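Local coordinates for MSM0273 (Mycobacterium smegmatis, PDB 5L37), which assembles into pentamers of the mycobacterial RMM microcompartment shell, and probably closes the vertices of the polyhedral shell, at residues L2-V10 with A23-G31; E48-A58 with I69-I77. One frame throughout, in Å; residues are numbered along the deposited sequence.

Contact 1 (L2-V10 with A23-G31); sequences LRATVTGNV and AFLEVEVEG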
loop_
_atom_site.group_PDB
_atom_site.type_symbol
_atom_site.label_atom_id
_atom_site.label_comp_id
_atom_site.label_asym_id
_atom_site.label_seq_id
_atom_site.Cartn_x
_atom_site.Cartn_y
_atom_site.Cartn_z
ATOM N N LEU C 2 8.552 4.290 8.865
ATOM C CA LEU C 2 8.418 5.658 9.378
ATOM C C LEU C 2 8.897 5.753 10.821
ATOM O O LEU C 2 8.761 4.821 11.608
ATOM C CB LEU C 2 6.985 6.119 9.319
ATOM C CG LEU C 2 6.383 6.234 7.918
ATOM C CD1 LEU C 2 4.881 6.449 8.038
ATOM C CD2 LEU C 2 7.039 7.358 7.093
ATOM N N ARG C 3 9.477 6.890 11.159
ATOM C CA ARG C 3 9.742 7.244 12.556
ATOM C C ARG C 3 8.452 7.800 13.141
ATOM O O ARG C 3 7.801 8.648 12.515
ATOM C CB ARG C 3 10.876 8.289 12.646
ATOM C CG ARG C 3 12.196 7.809 12.131
ATOM C CD ARG C 3 13.298 8.849 12.335
ATOM N NE ARG C 3 12.983 10.147 11.786
ATOM C CZ ARG C 3 12.684 11.219 12.523
ATOM N NH1 ARG C 3 12.657 11.157 13.854
ATOM N NH2 ARG C 3 12.419 12.367 11.921
ATOM N N ALA C 4 8.122 7.361 14.348
ATOM C CA ALA C 4 6.932 7.846 15.032
ATOM C C ALA C 4 7.186 7.907 16.509
ATOM O O ALA C 4 8.197 7.364 16.998
ATOM C CB ALA C 4 5.767 6.926 14.745
ATOM N N THR C 5 6.282 8.577 17.214
ATOM C CA THR C 5 6.343 8.675 18.663
ATOM C C THR C 5 5.093 8.039 19.218
ATOM O O THR C 5 3.990 8.360 18.759
ATOM C CB THR C 5 6.446 10.155 19.132
ATOM O OG1 THR C 5 7.618 10.736 18.538
ATOM C CG2 THR C 5 6.545 10.244 20.649
ATOM N N VAL C 6 5.263 7.152 20.199
ATOM C CA VAL C 6 4.119 6.554 20.900
ATOM C C VAL C 6 3.410 7.602 21.765
ATOM O O VAL C 6 4.039 8.305 22.574
ATOM C CB VAL C 6 4.535 5.394 21.798
ATOM C CG1 VAL C 6 3.290 4.778 22.471
ATOM C CG2 VAL C 6 5.296 4.297 20.981
ATOM N N THR C 7 2.100 7.729 21.582
ATOM C CA THR C 7 1.372 8.765 22.319
ATOM C C THR C 7 0.386 8.161 23.298
ATOM O O THR C 7 -0.056 8.827 24.255
ATOM C CB THR C 7 0.621 9.701 21.367
ATOM O OG1 THR C 7 -0.205 8.920 20.495
ATOM C CG2 THR C 7 1.605 10.500 20.494
ATOM N N GLY C 8 0.052 6.894 23.124
ATOM C CA GLY C 8 -0.881 6.280 24.062
ATOM C C GLY C 8 -1.253 4.852 23.742
ATOM O O GLY C 8 -0.792 4.284 22.761
ATOM N N ASN C 9 -2.157 4.290 24.530
ATOM C CA ASN C 9 -2.554 2.909 24.318
ATOM C C ASN C 9 -3.987 2.955 23.833
ATOM O O ASN C 9 -4.734 3.903 24.117
ATOM C CB ASN C 9 -2.424 2.080 25.607
ATOM C CG ASN C 9 -1.929 0.646 25.346
ATOM O OD1 ASN C 9 -2.496 -0.113 24.548
ATOM N ND2 ASN C 9 -0.831 0.288 26.011
ATOM N N VAL C 10 -4.367 1.972 23.048
ATOM C CA VAL C 10 -5.696 1.922 22.528
ATOM C C VAL C 10 -6.322 0.755 23.209
ATOM O O VAL C 10 -5.847 -0.365 23.063
ATOM C CB VAL C 10 -5.686 1.721 21.012
ATOM C CG1 VAL C 10 -7.085 1.492 20.498
ATOM C CG2 VAL C 10 -5.040 2.902 20.395
ATOM N N ALA C 23 0.222 -5.209 21.924
ATOM C CA ALA C 23 -0.581 -4.043 22.246
ATOM C C ALA C 23 -0.893 -3.216 21.008
ATOM O O ALA C 23 -0.140 -3.189 20.047
ATOM C CB ALA C 23 0.142 -3.193 23.262
ATOM N N PHE C 24 -2.034 -2.530 21.051
ATOM C CA PHE C 24 -2.364 -1.521 20.036
ATOM C C PHE C 24 -1.910 -0.155 20.575
ATOM O O PHE C 24 -2.442 0.315 21.566
ATOM C CB PHE C 24 -3.870 -1.464 19.753
ATOM C CG PHE C 24 -4.431 -2.695 19.111
ATOM C CD1 PHE C 24 -4.015 -3.089 17.845
ATOM C CD2 PHE C 24 -5.452 -3.389 19.722
ATOM C CE1 PHE C 24 -4.577 -4.235 17.218
ATOM C CE2 PHE C 24 -6.016 -4.521 19.100
ATOM C CZ PHE C 24 -5.568 -4.938 17.873
ATOM N N LEU C 25 -0.976 0.501 19.904
ATOM C CA LEU C 25 -0.502 1.793 20.406
ATOM C C LEU C 25 -0.850 2.887 19.426
ATOM O O LEU C 25 -0.704 2.724 18.197
ATOM C CB LEU C 25 1.031 1.763 20.633
ATOM C CG LEU C 25 1.552 0.692 21.645
ATOM C CD1 LEU C 25 3.087 0.835 21.802
ATOM C CD2 LEU C 25 0.855 0.779 22.996
ATOM N N GLU C 26 -1.310 4.005 19.956
ATOM C CA GLU C 26 -1.450 5.180 19.114
ATOM C C GLU C 26 -0.052 5.803 18.948
ATOM O O GLU C 26 0.695 5.894 19.917
ATOM C CB GLU C 26 -2.420 6.192 19.718
ATOM C CG GLU C 26 -2.661 7.369 18.769
ATOM C CD GLU C 26 -3.601 8.397 19.332
ATOM O OE1 GLU C 26 -3.176 9.162 20.228
ATOM O OE2 GLU C 26 -4.766 8.434 18.876
ATOM N N VAL C 27 0.295 6.177 17.718
ATOM C CA VAL C 27 1.593 6.791 17.429
ATOM C C VAL C 27 1.349 8.028 16.578
ATOM O O VAL C 27 0.331 8.127 15.899
ATOM C CB VAL C 27 2.561 5.832 16.693
ATOM C CG1 VAL C 27 2.762 4.544 17.522
ATOM C CG2 VAL C 27 2.076 5.518 15.224
ATOM N N GLU C 28 2.293 8.952 16.619
ATOM C CA GLU C 28 2.249 10.147 15.810
ATOM C C GLU C 28 3.491 10.153 14.930
ATOM O O GLU C 28 4.623 10.040 15.425
ATOM C CB GLU C 28 2.200 11.382 16.694
ATOM C CG GLU C 28 2.256 12.660 15.929
ATOM C CD GLU C 28 1.978 13.859 16.795
ATOM O OE1 GLU C 28 1.760 13.711 18.022
ATOM O OE2 GLU C 28 2.010 14.968 16.237
ATOM N N VAL C 29 3.277 10.252 13.632
ATOM C CA VAL C 29 4.379 10.179 12.688
ATOM C C VAL C 29 5.192 11.462 12.753
ATOM O O VAL C 29 4.638 12.563 12.757
ATOM C CB VAL C 29 3.860 9.927 11.240
ATOM C CG1 VAL C 29 5.025 9.872 10.264
ATOM C CG2 VAL C 29 3.110 8.628 11.178
ATOM N N GLU C 30 6.516 11.315 12.815
ATOM C CA GLU C 30 7.415 12.451 12.977
ATOM C C GLU C 30 7.292 13.330 11.728
ATOM O O GLU C 30 7.199 12.830 10.614
ATOM C CB GLU C 30 8.870 11.957 13.100
ATOM C CG GLU C 30 9.273 11.171 14.348
ATOM C CD GLU C 30 9.240 11.920 15.653
ATOM O OE1 GLU C 30 8.890 13.124 15.678
ATOM O OE2 GLU C 30 9.589 11.275 16.666
ATOM N N GLY C 31 7.244 14.636 11.903
ATOM C CA GLY C 31 7.179 15.517 10.752
ATOM C C GLY C 31 5.817 15.763 10.146
ATOM O O GLY C 31 5.498 16.893 9.830
HETATM O O HOH W 1 11.473 14.256 14.338
HETATM O O HOH W 2 10.607 8.823 16.213
HETATM O O HOH W 3 -3.568 -2.584 23.553
#
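Strands 2-9 and 23-29 run antiparallel, their N-to-C directions 135° apart and their segment axes closing to 4.4 Å, with A4 paired to V29, T5 to E28 and V6 to V27. Beyond V6 the register slips by one and E26 answers T7 and G8 together, the signature of a classic beta bulge, in a strongly twisted strand pair of the OB-like barrel of the EutN/CcmL family. The bonds bear this out, since E26 O accepts T7 N at 2.8 Å and, weakly, G8 N at 3.4 Å, while E26 N donates back to G8 O.

With CB directed at strand 23-29, T7 places OG1 between its own backbone N and carbonyl carbon (chi1 53°), where it donates to E26 OE1 at 3.0 Å through the anti lone pair of that oxygen. R35 forms salt bridges with both E26 OE1 and E28 OE1, so a threonine and an arginine together fix the E26 carboxylate.

The face carrying A4, V6, L25, V27 and V29 is largely apolar, with N9 at its end. A4 CB meets V27 CB at 3.9 Å, V6 CG1 lies 4.0 Å from L25 CD1, and V27 also reaches I52 and M36 on two further strands.

Near the N terminus, the R3 chain bends at chi3 and lays one guanidinium face over E30, NH1 standing 3.4 Å from E30 CG. No N-H points at the carboxylate; a water accepts from R3 NH2 and donates weakly to E30 OE1. Between chains, R3 NE makes a long, weak ion pair with E26 of a neighbouring subunit. At the other end of the pair a single water bridges the strands, donating to N9 OD1 at 2.9 Å and accepting from F24 N.

Contact 2 (E48-A58 with I69-I77); sequences EHVLIAQGSVA and IDALIIGSI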
loop_
_atom_site.group_PDB
_atom_site.type_symbol
_atom_site.label_atom_id
_atom_site.label_comp_id
_atom_site.label_asym_id
_atom_site.label_seq_id
_atom_site.Cartn_x
_atom_site.Cartn_y
_atom_site.Cartn_z
ATOM N N GLU C 48 8.058 7.202 23.594
ATOM C CA GLU C 48 9.181 6.552 22.938
ATOM C C GLU C 48 9.185 6.766 21.426
ATOM O O GLU C 48 8.149 6.777 20.768
ATOM C CB GLU C 48 9.140 5.058 23.212
ATOM C CG GLU C 48 10.303 4.286 22.679
ATOM C CD GLU C 48 10.256 2.839 23.148
ATOM O OE1 GLU C 48 9.492 2.534 24.099
ATOM O OE2 GLU C 48 10.961 1.999 22.547
ATOM N N HIS C 49 10.367 6.964 20.876
ATOM C CA HIS C 49 10.505 7.097 19.445
ATOM C C HIS C 49 10.760 5.749 18.812
ATOM O O HIS C 49 11.722 5.070 19.176
ATOM C CB HIS C 49 11.641 8.065 19.118
ATOM C CG HIS C 49 11.462 9.392 19.771
ATOM N ND1 HIS C 49 10.467 10.263 19.411
ATOM C CD2 HIS C 49 12.148 9.988 20.778
ATOM C CE1 HIS C 49 10.519 11.333 20.191
ATOM N NE2 HIS C 49 11.541 11.197 21.015
ATOM N N VAL C 50 9.921 5.389 17.844
ATOM C CA VAL C 50 9.935 4.032 17.302
ATOM C C VAL C 50 9.945 4.058 15.777
ATOM O O VAL C 50 9.659 5.078 15.159
ATOM C CB VAL C 50 8.718 3.210 17.771
ATOM C CG1 VAL C 50 8.749 3.021 19.305
ATOM C CG2 VAL C 50 7.434 3.905 17.390
ATOM N N LEU C 51 10.265 2.907 15.203
ATOM C CA LEU C 51 10.307 2.678 13.767
ATOM C C LEU C 51 9.153 1.738 13.412
ATOM O O LEU C 51 9.010 0.702 14.052
ATOM C CB LEU C 51 11.649 2.037 13.410
ATOM C CG LEU C 51 12.005 1.882 11.950
ATOM C CD1 LEU C 51 12.027 3.328 11.318
ATOM C CD2 LEU C 51 13.350 1.154 11.874
ATOM N N ILE C 52 8.330 2.108 12.437
ATOM C CA ILE C 52 7.137 1.345 12.063
ATOM C C ILE C 52 7.227 0.840 10.646
ATOM O O ILE C 52 7.628 1.607 9.741
ATOM C CB ILE C 52 5.880 2.213 12.198
ATOM C CG1 ILE C 52 5.725 2.465 13.718
ATOM C CG2 ILE C 52 4.653 1.493 11.622
ATOM C CD1 ILE C 52 4.710 3.464 14.003
ATOM N N ALA C 53 6.828 -0.412 10.441
ATOM C CA ALA C 53 6.615 -0.939 9.067
ATOM C C ALA C 53 5.133 -1.127 8.818
ATOM O O ALA C 53 4.380 -1.452 9.749
ATOM C CB ALA C 53 7.341 -2.261 8.876
ATOM N N GLN C 54 4.706 -0.889 7.570
ATOM C CA GLN C 54 3.266 -0.914 7.243
ATOM C C GLN C 54 2.937 -1.907 6.150
ATOM O O GLN C 54 3.802 -2.298 5.339
ATOM C CB GLN C 54 2.826 0.469 6.785
ATOM C CG GLN C 54 2.961 1.532 7.876
ATOM C CD GLN C 54 2.562 2.882 7.346
ATOM O OE1 GLN C 54 3.380 3.619 6.807
ATOM N NE2 GLN C 54 1.270 3.179 7.421
ATOM N N GLY C 55 1.667 -2.282 6.094
ATOM C CA GLY C 55 1.205 -3.170 5.026
ATOM C C GLY C 55 1.324 -4.622 5.412
ATOM O O GLY C 55 1.407 -4.993 6.612
ATOM N N SER C 56 1.335 -5.491 4.389
ATOM C CA SER C 56 1.286 -6.915 4.649
ATOM C C SER C 56 2.566 -7.405 5.330
ATOM O O SER C 56 2.517 -8.455 5.990
ATOM C CB SER C 56 1.005 -7.705 3.375
ATOM O OG SER C 56 2.046 -7.519 2.474
ATOM N N VAL C 57 3.673 -6.666 5.223
ATOM C CA VAL C 57 4.891 -7.132 5.898
ATOM C C VAL C 57 4.733 -7.072 7.425
ATOM O O VAL C 57 5.411 -7.824 8.137
ATOM C CB VAL C 57 6.162 -6.342 5.470
ATOM C CG1 VAL C 57 6.300 -6.339 3.922
ATOM C CG2 VAL C 57 6.189 -4.932 6.042
ATOM N N ALA C 58 3.834 -6.226 7.922
ATOM C CA ALA C 58 3.566 -6.211 9.377
ATOM C C ALA C 58 2.921 -7.513 9.847
ATOM O O ALA C 58 3.351 -8.122 10.815
ATOM C CB ALA C 58 2.672 -5.002 9.733
ATOM N N ILE C 69 -3.190 -7.283 10.753
ATOM C CA ILE C 69 -2.388 -6.183 11.280
ATOM C C ILE C 69 -1.641 -5.553 10.115
ATOM O O ILE C 69 -0.931 -6.283 9.377
ATOM C CB ILE C 69 -1.375 -6.742 12.331
ATOM C CG1 ILE C 69 -2.147 -7.306 13.525
ATOM C CG2 ILE C 69 -0.350 -5.687 12.748
ATOM C CD1 ILE C 69 -2.924 -6.257 14.249
ATOM N N ASP C 70 -1.766 -4.227 9.952
ATOM C CA ASP C 70 -1.124 -3.525 8.818
ATOM C C ASP C 70 -0.098 -2.447 9.288
ATOM O O ASP C 70 0.321 -1.595 8.501
ATOM C CB ASP C 70 -2.221 -2.889 7.926
ATOM C CG ASP C 70 -2.994 -1.747 8.637
ATOM O OD1 ASP C 70 -2.612 -1.419 9.767
ATOM O OD2 ASP C 70 -3.931 -1.172 8.034
ATOM N N ALA C 71 0.310 -2.495 10.560
ATOM C CA ALA C 71 1.344 -1.573 11.072
ATOM C C ALA C 71 1.978 -2.190 12.297
ATOM O O ALA C 71 1.250 -2.671 13.172
ATOM C CB ALA C 71 0.718 -0.209 11.425
ATOM N N LEU C 72 3.302 -2.253 12.313
ATOM C CA LEU C 72 4.051 -2.966 13.363
ATOM C C LEU C 72 5.238 -2.131 13.747
ATOM O O LEU C 72 5.994 -1.694 12.898
ATOM C CB LEU C 72 4.530 -4.342 12.860
ATOM C CG LEU C 72 5.379 -5.176 13.824
ATOM C CD1 LEU C 72 4.554 -5.606 15.084
ATOM C CD2 LEU C 72 5.865 -6.398 13.059
ATOM N N ILE C 73 5.413 -1.937 15.055
ATOM C CA ILE C 73 6.648 -1.327 15.538
ATOM C C ILE C 73 7.787 -2.330 15.460
ATOM O O ILE C 73 7.700 -3.432 16.020
ATOM C CB ILE C 73 6.423 -0.811 16.973
ATOM C CG1 ILE C 73 5.572 0.471 16.912
ATOM C CG2 ILE C 73 7.791 -0.571 17.676
ATOM C CD1 ILE C 73 4.902 0.843 18.321
ATOM N N ILE C 74 8.851 -1.983 14.735
ATOM C CA ILE C 74 9.921 -2.962 14.560
ATOM C C ILE C 74 11.148 -2.638 15.405
ATOM O O ILE C 74 12.079 -3.439 15.439
ATOM C CB ILE C 74 10.334 -3.160 13.040
ATOM C CG1 ILE C 74 10.900 -1.891 12.468
ATOM C CG2 ILE C 74 9.139 -3.638 12.212
ATOM C CD1 ILE C 74 11.495 -2.129 11.047
ATOM N N GLY C 75 11.180 -1.474 16.063
ATOM C CA GLY C 75 12.323 -1.186 16.943
ATOM C C GLY C 75 12.228 0.224 17.507
ATOM O O GLY C 75 11.372 1.024 17.082
ATOM N N SER C 76 13.072 0.529 18.482
ATOM C CA SER C 76 13.141 1.912 18.963
ATOM C C SER C 76 14.318 2.594 18.316
ATOM O O SER C 76 15.231 1.931 17.813
ATOM C CB SER C 76 13.197 2.006 20.499
ATOM O OG SER C 76 14.351 1.395 20.956
ATOM N N ILE C 77 14.273 3.923 18.258
ATOM C CA ILE C 77 15.306 4.690 17.559
ATOM C C ILE C 77 16.382 5.129 18.552
ATOM O O ILE C 77 16.098 5.811 19.559
ATOM C CB ILE C 77 14.687 5.904 16.882
ATOM C CG1 ILE C 77 13.616 5.410 15.887
ATOM C CG2 ILE C 77 15.723 6.769 16.196
ATOM C CD1 ILE C 77 12.793 6.479 15.342
HETATM O O HOH W 4 -0.608 1.043 8.053
#
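Strands 49-54 and 71-76 pair antiparallel at 139° between their N-to-C directions, with segment axes 4.5 Å apart, and bring V50 beside S76, I52 beside I73 and Q54 beside A71. The register shifts by one residue along the way, because L51 bonds to two residues: its N donates to G75 O at 2.9 Å and its O accepts I74 N at 2.8 Å. A53 and L72 exchange two backbone bonds, and G55 N donates to D70 O.

On one face, I73 sits between two partners: its CG1 branch lies 3.8 Å from I52 CG1, and its CG2 methyl lies 3.9 Å from V50 CB. This layer joins the barrel interior, where I52 also meets A4 and V27. On the face of L51 and A53, the side chain of I74 packs in from strand 71-76; with chi1 at 64° it swings CG1 back over its own main chain, and CD1 comes to 3.9 Å from L51 CD2 while CG2 rests against A53 CB. Past the strand, A58 in the short helix turns its CB onto the start of strand 71-76, 3.7 Å from L72 CB.

At the D70 end, one water accepts from Q54 NE2 and donates to D70 O, so that carbonyl takes two bonds. The D70 carboxylate accepts from M1 N and Q54 N of a neighbouring subunit. The pair thus serves both chain and pentamer: its inner face feeds the barrel core, while the backbone of I74 and S76 and the D70 carboxylate bond to neighbouring subunits; the proximity of M1 N would be expected to favour an ionised D70.

From the N terminus, strand 2-9 runs out, the chain passes through the short strand 14-15, and strand 23-29 returns to close contact 1. Strand 35-40 follows, and only then does contact 2 open at strand 49-54, closing with 71-76 after the short helix 56-60. The contacts are in series, neither nested nor crossed. Strand 49-54 pairs with the other flank of 2-9, A4 O and V50 N lying 2.8 Å apart, so the two hairpin-like units share one sheet in the order 35-40, 23-29, 2-9, 49-54, 71-76. Bonds from F39 to A71 and I73 join the outermost strands and close the barrel, and both contacts reach the same two neighbouring subunits.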